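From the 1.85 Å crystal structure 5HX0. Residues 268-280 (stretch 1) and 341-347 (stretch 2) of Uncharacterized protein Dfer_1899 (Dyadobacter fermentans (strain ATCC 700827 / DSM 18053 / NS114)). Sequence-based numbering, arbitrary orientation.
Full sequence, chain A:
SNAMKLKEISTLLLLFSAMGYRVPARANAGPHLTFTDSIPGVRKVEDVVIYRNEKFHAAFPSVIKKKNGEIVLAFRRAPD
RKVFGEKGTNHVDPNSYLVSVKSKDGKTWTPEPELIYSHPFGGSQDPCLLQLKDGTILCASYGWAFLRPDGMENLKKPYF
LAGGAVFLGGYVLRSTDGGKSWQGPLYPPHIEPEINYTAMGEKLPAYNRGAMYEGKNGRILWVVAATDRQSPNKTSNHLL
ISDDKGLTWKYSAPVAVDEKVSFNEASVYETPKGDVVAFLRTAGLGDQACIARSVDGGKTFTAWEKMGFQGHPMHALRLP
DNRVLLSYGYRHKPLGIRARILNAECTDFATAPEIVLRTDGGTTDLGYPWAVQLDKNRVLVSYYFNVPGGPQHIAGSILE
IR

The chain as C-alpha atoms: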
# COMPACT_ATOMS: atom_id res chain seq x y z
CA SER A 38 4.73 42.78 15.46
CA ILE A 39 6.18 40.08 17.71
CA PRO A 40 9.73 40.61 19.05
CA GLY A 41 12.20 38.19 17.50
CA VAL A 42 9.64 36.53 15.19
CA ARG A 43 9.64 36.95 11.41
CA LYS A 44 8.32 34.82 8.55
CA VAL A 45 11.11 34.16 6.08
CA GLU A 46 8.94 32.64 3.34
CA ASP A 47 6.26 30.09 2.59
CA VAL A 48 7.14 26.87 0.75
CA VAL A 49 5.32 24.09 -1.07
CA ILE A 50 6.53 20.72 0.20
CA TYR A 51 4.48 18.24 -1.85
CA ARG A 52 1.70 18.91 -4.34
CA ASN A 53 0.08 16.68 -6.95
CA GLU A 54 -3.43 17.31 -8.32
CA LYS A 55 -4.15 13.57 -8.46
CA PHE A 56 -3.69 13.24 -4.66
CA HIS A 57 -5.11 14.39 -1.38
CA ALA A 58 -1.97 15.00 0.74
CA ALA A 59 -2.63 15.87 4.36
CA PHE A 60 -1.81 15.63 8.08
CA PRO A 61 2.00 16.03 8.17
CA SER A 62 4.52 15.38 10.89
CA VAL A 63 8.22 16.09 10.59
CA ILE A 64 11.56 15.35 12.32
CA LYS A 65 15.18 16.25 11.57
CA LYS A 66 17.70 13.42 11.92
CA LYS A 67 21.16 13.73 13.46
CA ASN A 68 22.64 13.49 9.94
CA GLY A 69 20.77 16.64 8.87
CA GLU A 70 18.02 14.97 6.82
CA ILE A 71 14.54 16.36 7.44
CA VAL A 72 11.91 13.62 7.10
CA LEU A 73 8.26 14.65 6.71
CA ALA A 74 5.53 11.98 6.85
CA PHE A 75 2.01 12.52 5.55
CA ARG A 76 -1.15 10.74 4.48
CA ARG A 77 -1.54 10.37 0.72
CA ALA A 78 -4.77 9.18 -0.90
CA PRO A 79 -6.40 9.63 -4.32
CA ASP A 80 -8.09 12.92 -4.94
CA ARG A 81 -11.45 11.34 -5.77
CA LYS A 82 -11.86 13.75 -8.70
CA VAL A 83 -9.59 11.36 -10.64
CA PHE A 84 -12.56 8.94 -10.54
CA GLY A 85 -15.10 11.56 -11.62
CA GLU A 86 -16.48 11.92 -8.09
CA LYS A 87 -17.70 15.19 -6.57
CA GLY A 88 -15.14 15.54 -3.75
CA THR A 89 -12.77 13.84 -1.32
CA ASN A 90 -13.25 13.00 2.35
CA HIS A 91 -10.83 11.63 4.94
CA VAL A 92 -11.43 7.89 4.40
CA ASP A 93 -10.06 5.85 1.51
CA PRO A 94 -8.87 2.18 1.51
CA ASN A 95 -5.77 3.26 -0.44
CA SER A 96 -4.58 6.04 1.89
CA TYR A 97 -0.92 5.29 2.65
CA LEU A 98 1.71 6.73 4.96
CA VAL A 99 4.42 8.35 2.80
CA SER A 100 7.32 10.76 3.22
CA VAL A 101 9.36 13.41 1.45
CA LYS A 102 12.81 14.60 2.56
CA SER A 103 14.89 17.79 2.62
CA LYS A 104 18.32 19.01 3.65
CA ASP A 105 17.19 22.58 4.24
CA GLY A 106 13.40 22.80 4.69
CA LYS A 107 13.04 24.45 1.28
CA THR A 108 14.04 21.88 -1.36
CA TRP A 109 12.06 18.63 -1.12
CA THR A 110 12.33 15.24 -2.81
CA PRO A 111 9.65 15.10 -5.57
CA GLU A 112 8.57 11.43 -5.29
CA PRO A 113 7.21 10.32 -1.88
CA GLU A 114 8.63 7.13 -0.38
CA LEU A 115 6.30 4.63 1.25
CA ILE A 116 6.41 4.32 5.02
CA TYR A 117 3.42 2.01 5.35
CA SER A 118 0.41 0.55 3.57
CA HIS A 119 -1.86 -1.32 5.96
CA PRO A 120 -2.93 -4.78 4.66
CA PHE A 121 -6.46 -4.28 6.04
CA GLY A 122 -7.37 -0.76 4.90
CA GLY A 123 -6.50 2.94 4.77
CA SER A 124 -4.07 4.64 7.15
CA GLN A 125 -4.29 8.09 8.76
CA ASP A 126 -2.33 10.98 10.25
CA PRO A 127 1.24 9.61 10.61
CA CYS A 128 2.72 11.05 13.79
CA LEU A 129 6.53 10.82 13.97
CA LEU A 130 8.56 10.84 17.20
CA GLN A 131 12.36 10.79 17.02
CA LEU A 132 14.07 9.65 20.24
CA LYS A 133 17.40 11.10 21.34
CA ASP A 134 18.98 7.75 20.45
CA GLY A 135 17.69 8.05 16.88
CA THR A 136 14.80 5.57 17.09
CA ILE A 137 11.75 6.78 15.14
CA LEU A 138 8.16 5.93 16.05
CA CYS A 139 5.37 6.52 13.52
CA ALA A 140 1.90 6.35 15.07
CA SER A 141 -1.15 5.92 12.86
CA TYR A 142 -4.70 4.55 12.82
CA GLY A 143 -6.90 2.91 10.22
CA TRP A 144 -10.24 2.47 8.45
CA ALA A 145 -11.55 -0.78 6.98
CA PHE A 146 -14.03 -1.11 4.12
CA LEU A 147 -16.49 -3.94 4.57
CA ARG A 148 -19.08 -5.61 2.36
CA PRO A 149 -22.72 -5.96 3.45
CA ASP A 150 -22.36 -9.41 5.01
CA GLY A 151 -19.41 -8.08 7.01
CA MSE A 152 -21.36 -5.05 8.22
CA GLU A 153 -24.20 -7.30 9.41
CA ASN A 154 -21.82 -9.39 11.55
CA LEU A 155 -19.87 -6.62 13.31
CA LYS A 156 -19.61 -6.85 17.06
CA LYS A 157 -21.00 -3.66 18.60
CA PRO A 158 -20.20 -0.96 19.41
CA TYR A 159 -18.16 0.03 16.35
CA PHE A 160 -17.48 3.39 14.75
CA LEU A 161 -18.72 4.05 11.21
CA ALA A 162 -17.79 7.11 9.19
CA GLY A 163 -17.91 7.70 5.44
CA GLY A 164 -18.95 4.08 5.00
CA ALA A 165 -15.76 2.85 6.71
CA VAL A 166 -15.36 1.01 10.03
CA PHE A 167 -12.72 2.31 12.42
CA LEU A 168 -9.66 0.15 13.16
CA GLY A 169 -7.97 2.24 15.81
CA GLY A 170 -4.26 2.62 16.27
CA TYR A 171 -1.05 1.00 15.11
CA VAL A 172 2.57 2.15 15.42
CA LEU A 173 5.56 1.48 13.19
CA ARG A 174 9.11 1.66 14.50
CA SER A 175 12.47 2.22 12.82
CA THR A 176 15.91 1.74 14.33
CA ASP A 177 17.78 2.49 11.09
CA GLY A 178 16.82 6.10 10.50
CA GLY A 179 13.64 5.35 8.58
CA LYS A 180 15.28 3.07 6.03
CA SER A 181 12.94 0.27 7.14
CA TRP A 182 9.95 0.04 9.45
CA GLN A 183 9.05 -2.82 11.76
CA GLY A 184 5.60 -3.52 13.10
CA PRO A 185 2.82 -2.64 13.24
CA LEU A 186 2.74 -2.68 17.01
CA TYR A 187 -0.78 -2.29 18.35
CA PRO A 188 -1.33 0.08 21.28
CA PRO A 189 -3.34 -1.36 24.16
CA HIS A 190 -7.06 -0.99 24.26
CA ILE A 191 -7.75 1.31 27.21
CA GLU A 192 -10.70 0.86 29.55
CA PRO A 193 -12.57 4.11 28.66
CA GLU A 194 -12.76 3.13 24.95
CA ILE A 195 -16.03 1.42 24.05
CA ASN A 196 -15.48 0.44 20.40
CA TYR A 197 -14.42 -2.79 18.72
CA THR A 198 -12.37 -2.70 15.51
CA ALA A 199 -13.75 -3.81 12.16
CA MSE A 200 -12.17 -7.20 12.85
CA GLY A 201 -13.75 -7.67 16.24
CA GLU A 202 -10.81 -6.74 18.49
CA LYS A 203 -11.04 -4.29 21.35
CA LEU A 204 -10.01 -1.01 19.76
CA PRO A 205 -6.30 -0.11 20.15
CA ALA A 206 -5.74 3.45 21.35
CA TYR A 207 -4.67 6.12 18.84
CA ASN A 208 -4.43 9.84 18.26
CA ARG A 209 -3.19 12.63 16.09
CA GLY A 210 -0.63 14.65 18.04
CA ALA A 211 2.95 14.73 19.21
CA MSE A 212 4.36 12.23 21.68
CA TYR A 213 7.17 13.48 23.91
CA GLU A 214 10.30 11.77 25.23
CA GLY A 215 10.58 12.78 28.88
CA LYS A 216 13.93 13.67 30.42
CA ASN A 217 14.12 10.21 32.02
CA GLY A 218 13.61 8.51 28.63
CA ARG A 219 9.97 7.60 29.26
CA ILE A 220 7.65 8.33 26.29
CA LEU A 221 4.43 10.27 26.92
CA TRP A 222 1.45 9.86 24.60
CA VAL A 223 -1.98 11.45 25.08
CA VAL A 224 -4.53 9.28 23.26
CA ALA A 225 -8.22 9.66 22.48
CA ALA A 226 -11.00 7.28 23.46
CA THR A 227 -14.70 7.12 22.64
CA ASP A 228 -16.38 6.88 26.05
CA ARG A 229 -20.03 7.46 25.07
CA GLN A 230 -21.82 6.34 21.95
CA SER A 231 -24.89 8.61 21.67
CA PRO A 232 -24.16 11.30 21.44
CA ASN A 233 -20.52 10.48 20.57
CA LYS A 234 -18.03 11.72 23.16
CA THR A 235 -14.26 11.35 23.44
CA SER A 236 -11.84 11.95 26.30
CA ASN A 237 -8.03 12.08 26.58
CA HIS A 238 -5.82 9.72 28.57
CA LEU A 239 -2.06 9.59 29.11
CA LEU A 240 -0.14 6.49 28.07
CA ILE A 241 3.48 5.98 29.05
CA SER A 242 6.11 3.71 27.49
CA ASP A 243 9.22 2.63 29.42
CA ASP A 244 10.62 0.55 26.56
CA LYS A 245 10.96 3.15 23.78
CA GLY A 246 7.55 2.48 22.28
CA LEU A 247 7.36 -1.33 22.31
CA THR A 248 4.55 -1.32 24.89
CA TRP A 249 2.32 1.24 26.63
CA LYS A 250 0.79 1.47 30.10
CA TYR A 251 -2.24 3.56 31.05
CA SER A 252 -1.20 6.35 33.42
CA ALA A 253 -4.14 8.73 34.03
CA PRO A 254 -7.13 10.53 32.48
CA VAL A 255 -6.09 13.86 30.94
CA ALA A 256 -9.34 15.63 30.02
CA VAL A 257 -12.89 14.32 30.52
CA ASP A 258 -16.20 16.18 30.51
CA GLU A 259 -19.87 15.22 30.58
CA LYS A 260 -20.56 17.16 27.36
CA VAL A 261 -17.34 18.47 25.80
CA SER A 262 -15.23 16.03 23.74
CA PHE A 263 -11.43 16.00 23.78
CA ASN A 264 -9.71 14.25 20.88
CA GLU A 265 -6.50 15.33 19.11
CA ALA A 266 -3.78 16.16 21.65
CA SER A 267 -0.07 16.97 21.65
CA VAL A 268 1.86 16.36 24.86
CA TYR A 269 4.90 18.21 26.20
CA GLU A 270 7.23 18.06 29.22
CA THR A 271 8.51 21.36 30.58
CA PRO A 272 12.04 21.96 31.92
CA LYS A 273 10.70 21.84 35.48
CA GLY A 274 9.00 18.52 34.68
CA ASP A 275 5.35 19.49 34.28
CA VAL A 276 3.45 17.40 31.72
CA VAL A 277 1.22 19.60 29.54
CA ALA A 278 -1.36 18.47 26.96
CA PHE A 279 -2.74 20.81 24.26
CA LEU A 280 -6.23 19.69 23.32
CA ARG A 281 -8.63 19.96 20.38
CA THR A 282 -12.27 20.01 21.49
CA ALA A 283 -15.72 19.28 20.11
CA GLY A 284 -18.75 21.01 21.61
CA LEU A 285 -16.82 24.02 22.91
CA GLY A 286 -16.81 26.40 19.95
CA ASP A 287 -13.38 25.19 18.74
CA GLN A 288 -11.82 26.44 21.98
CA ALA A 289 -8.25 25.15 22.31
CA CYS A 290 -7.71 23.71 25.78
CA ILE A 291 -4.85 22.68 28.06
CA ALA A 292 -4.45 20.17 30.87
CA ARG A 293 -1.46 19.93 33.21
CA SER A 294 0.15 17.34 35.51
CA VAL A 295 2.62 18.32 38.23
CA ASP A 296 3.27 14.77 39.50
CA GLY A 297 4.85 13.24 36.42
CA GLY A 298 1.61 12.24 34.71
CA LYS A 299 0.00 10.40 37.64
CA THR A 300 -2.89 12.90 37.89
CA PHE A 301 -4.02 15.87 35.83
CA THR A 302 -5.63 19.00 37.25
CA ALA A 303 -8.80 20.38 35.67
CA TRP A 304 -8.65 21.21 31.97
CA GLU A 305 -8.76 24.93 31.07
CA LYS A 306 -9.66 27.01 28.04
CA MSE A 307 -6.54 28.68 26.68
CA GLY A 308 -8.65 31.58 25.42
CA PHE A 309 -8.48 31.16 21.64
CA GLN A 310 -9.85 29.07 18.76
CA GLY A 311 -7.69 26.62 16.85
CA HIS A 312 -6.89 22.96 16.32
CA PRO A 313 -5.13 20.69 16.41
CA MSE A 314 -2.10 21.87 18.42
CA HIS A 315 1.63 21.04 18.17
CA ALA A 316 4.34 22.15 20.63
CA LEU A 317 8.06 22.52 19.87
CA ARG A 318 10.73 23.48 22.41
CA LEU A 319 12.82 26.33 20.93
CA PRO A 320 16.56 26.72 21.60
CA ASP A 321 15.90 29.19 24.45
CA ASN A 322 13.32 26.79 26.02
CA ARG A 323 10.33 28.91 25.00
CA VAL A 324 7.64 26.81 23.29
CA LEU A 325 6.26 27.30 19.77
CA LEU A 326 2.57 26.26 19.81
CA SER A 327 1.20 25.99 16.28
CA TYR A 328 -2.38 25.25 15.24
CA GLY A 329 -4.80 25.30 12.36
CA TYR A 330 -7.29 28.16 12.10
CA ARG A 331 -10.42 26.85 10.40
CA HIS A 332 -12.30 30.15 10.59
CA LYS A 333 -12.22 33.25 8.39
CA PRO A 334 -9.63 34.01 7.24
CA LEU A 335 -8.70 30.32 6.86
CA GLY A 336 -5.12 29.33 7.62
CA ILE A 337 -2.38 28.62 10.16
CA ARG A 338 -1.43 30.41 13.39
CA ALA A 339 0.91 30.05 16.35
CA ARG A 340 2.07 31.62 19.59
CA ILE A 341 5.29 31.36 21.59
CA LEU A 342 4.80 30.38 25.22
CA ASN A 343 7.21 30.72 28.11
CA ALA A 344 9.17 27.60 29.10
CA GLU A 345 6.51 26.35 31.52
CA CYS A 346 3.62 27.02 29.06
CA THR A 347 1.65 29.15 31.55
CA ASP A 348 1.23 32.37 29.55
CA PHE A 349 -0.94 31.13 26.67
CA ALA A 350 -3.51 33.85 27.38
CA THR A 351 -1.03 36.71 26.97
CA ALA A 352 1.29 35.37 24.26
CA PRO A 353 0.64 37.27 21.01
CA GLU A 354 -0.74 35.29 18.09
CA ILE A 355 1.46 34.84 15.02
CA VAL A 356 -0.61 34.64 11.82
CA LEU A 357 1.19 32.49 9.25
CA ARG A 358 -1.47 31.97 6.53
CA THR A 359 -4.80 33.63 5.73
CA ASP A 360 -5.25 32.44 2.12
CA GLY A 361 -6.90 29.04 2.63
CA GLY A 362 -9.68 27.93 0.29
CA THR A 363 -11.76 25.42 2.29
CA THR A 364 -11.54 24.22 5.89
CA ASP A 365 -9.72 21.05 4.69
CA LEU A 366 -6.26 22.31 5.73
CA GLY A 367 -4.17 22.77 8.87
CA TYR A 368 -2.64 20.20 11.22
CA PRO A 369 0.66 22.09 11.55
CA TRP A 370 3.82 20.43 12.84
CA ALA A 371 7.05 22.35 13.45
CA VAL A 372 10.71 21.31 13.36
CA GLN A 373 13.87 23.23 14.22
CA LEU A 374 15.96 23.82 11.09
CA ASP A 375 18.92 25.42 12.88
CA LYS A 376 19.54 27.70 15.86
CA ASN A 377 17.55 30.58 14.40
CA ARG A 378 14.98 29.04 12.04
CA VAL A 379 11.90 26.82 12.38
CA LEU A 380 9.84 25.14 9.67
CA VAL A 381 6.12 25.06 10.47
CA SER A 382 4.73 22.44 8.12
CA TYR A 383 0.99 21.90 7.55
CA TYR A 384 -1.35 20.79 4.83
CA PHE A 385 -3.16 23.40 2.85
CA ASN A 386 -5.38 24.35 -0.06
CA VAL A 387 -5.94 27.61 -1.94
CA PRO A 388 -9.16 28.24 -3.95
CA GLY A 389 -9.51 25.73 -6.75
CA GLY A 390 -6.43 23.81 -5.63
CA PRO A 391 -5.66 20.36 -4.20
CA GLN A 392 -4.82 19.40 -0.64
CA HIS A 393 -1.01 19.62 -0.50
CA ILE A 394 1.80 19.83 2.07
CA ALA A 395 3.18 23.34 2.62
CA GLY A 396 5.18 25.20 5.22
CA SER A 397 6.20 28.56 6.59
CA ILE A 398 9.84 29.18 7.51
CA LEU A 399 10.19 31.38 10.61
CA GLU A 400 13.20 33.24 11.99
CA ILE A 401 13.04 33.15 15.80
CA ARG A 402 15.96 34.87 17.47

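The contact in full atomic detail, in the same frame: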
# COMPACT_ATOMS: atom_id res chain seq x y z
N VAL A 268 1.41 16.36 23.48
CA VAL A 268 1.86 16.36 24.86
C VAL A 268 3.27 16.94 24.90
O VAL A 268 4.00 16.92 23.90
CB VAL A 268 1.79 14.96 25.50
CG1 VAL A 268 2.87 14.00 24.92
CG2 VAL A 268 1.85 15.06 27.04
N TYR A 269 3.64 17.49 26.05
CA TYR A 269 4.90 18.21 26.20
C TYR A 269 5.36 18.12 27.66
O TYR A 269 4.53 18.13 28.57
CB TYR A 269 4.72 19.67 25.75
CG TYR A 269 5.97 20.50 25.83
CD1 TYR A 269 6.96 20.37 24.87
CD2 TYR A 269 6.16 21.42 26.86
CE1 TYR A 269 8.14 21.11 24.94
CE2 TYR A 269 7.34 22.18 26.94
CZ TYR A 269 8.32 22.00 25.97
OH TYR A 269 9.51 22.71 26.00
N GLU A 270 6.67 18.00 27.88
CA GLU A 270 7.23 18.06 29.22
C GLU A 270 8.07 19.31 29.34
O GLU A 270 8.95 19.56 28.50
CB GLU A 270 8.08 16.83 29.52
CG GLU A 270 8.52 16.72 30.98
CD GLU A 270 9.50 15.58 31.16
OE1 GLU A 270 10.67 15.73 30.74
OE2 GLU A 270 9.10 14.51 31.67
N THR A 271 7.81 20.10 30.40
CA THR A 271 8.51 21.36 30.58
C THR A 271 9.85 21.14 31.27
O THR A 271 10.10 20.07 31.82
CB THR A 271 7.66 22.31 31.41
OG1 THR A 271 7.62 21.83 32.77
CG2 THR A 271 6.25 22.38 30.85
N PRO A 272 10.75 22.14 31.23
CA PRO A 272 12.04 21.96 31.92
C PRO A 272 11.90 21.64 33.39
O PRO A 272 12.68 20.84 33.92
CB PRO A 272 12.75 23.29 31.67
CG PRO A 272 12.20 23.74 30.29
CD PRO A 272 10.75 23.31 30.33
N LYS A 273 10.90 22.20 34.07
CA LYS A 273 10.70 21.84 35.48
C LYS A 273 9.97 20.52 35.67
O LYS A 273 9.80 20.08 36.81
CB LYS A 273 9.96 22.97 36.20
CG LYS A 273 10.82 24.22 36.37
CD LYS A 273 10.06 25.33 37.08
CE LYS A 273 10.93 26.55 37.27
NZ LYS A 273 10.13 27.73 37.70
N GLY A 274 9.55 19.86 34.59
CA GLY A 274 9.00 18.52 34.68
C GLY A 274 7.49 18.44 34.70
O GLY A 274 6.95 17.34 34.94
N ASP A 275 6.79 19.55 34.49
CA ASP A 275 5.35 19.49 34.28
C ASP A 275 5.06 18.78 32.96
O ASP A 275 5.81 18.92 31.98
CB ASP A 275 4.74 20.89 34.25
CG ASP A 275 4.62 21.52 35.62
OD1 ASP A 275 5.10 20.91 36.61
OD2 ASP A 275 4.04 22.62 35.71
N VAL A 276 3.98 18.01 32.94
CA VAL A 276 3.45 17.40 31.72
C VAL A 276 2.24 18.21 31.29
O VAL A 276 1.26 18.34 32.05
CB VAL A 276 3.06 15.93 31.97
CG1 VAL A 276 2.40 15.34 30.72
CG2 VAL A 276 4.27 15.10 32.43
N VAL A 277 2.27 18.74 30.07
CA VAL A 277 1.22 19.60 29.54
C VAL A 277 0.64 18.96 28.28
O VAL A 277 1.40 18.48 27.43
CB VAL A 277 1.77 21.01 29.25
CG1 VAL A 277 0.81 21.78 28.42
CG2 VAL A 277 2.04 21.74 30.58
N ALA A 278 -0.68 18.96 28.16
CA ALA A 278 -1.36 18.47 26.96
C ALA A 278 -2.18 19.59 26.33
O ALA A 278 -2.96 20.26 27.02
CB ALA A 278 -2.27 17.27 27.29
N PHE A 279 -2.03 19.77 25.01
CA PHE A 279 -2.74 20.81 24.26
C PHE A 279 -3.83 20.15 23.42
O PHE A 279 -3.52 19.33 22.55
CB PHE A 279 -1.77 21.60 23.37
CG PHE A 279 -0.63 22.25 24.12
CD1 PHE A 279 -0.83 23.45 24.82
CD2 PHE A 279 0.64 21.69 24.10
CE1 PHE A 279 0.22 24.08 25.50
CE2 PHE A 279 1.71 22.31 24.79
CZ PHE A 279 1.49 23.51 25.49
N LEU A 280 -5.08 20.54 23.65
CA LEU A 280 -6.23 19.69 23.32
C LEU A 280 -7.19 20.35 22.33
O LEU A 280 -7.62 21.49 22.53
CB LEU A 280 -7.00 19.34 24.59
CG LEU A 280 -6.14 18.93 25.79
CD1 LEU A 280 -7.00 18.85 27.03
CD2 LEU A 280 -5.47 17.58 25.52
N ILE A 341 4.10 31.84 20.90
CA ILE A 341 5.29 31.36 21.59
C ILE A 341 5.06 31.51 23.08
O ILE A 341 4.89 32.63 23.57
CB ILE A 341 6.55 32.11 21.14
CG1 ILE A 341 6.82 31.87 19.65
CG2 ILE A 341 7.74 31.71 22.01
CD1 ILE A 341 8.06 32.60 19.14
N LEU A 342 5.05 30.39 23.79
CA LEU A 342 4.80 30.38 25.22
C LEU A 342 6.11 30.42 25.99
O LEU A 342 7.18 30.09 25.46
CB LEU A 342 4.01 29.12 25.60
CG LEU A 342 2.75 28.83 24.78
CD1 LEU A 342 2.03 27.63 25.37
CD2 LEU A 342 1.83 30.06 24.75
N ASN A 343 6.04 30.84 27.26
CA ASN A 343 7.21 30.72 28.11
C ASN A 343 7.52 29.24 28.36
O ASN A 343 6.75 28.34 27.98
CB ASN A 343 7.01 31.49 29.43
CG ASN A 343 5.77 31.05 30.22
OD1 ASN A 343 5.34 29.90 30.14
ND2 ASN A 343 5.20 31.97 30.99
N ALA A 344 8.68 28.98 28.98
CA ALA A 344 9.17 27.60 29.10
C ALA A 344 8.16 26.69 29.79
O ALA A 344 8.01 25.52 29.42
CB ALA A 344 10.50 27.59 29.86
N GLU A 345 7.44 27.20 30.79
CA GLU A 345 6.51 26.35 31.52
C GLU A 345 5.10 26.36 30.92
O GLU A 345 4.20 25.71 31.47
CB GLU A 345 6.49 26.77 32.99
CG GLU A 345 7.84 26.49 33.67
CD GLU A 345 8.22 25.01 33.66
OE1 GLU A 345 7.36 24.18 34.01
OE2 GLU A 345 9.39 24.67 33.29
N CYS A 346 4.89 27.06 29.80
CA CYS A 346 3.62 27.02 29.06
C CYS A 346 2.45 27.53 29.91
O CYS A 346 1.34 27.00 29.84
CB CYS A 346 3.31 25.62 28.52
SG CYS A 346 4.56 24.95 27.38
N THR A 347 2.69 28.58 30.70
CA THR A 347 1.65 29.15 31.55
C THR A 347 1.01 30.41 30.97
O THR A 347 -0.08 30.79 31.41
CB THR A 347 2.22 29.50 32.94
OG1 THR A 347 3.29 30.45 32.81
CG2 THR A 347 2.75 28.26 33.64
O HOH W 1 9.95 24.70 27.57
O HOH W 2 6.04 24.72 35.97

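A single carboxylate can fasten one loop to another when the receiving turn offers it both a side-chain hydroxyl and a free backbone amide. The contact between residues 268-280 and 341-347 of Dfer_1899 illustrates the principle. The first stretch is a hairpin whose strands, 268-270 and 276-280, are joined by a type I turn from Thr 271 to Gly 274; the second leaves its strand after Leu 342 and enters a type I turn from Asn 343 to Cys 346. The two turns meet, and Glu 345 reaches from one into the other.

Both carboxylate oxygens of Glu 345 are used. Thr 271 OG1 donates a hydrogen bond to Glu 345 OE1 at 2.7 Å, and the backbone amide Lys 273 N donates to Glu 345 OE2 at 3.0 Å, with an angle of 157° at the hydrogen. The CA-to-CB bond of Glu 345 points sideways, so the chain has to bend to arrive: chi1 and chi2 are both m, and chi3 is -48°. A glutamate is long enough to make this detour, and its two oxygens match two donors spaced along the turn. No other residue of the contact has as much surface covered by the opposite stretch.

The receiving turn is itself braced. Thr 271, in the p rotamer, directs its hydroxyl so that OG1 also accepts from Asp 275 N at 3.0 Å and, weakly, from Gly 274 N at 3.3 Å, while the turn is closed by Gly 274 N to Thr 271 O at 2.8 Å. Gly 274 suits its position because its backbone angles, 98/7, would jam a CB against the preceding carbonyl oxygen. In the opposite turn Asn 343 plays a comparable part, its OD1 accepting from Thr 347 N at 3.0 Å and its ND2 donating to Thr 347 OG1, also at 3.0 Å.

Water completes the polar layer. Asp 275 OD2 lies 4.0 Å from Glu 345 OE1, a proximity of like charges, and one water donates to both, at 2.9 Å to Asp 275 OD2 and 2.4 Å to Glu 345 OE1. A second water accepts from Tyr 269 OH at 2.6 Å and donates to Ala 344 O at 2.8 Å, linking a buried tyrosine to the backbone of the other turn.

Beyond these bonds the contact becomes apolar. On the exposed side, Pro 272 CG packs against Ala 344 CB at 4.2 Å, a small side chain meeting a compact ring. Deeper in, Cys 346 points toward the hairpin with chi1 in m, and its sulfur serves two aromatic rings: SG is 3.9 Å from Tyr 269 CD2, in an oblique approach, and 3.9 Å from Phe 279 CZ, at the ring edge. Leu 342 CD1 meets Phe 279 CE1 at 4.0 Å. Hairpin alternation supplies these partners, since Tyr 269, Val 277 and Phe 279 all point toward the second stretch while Val 268, Val 276 and Ala 278 remain out of its reach. In all, 394 Å² is buried.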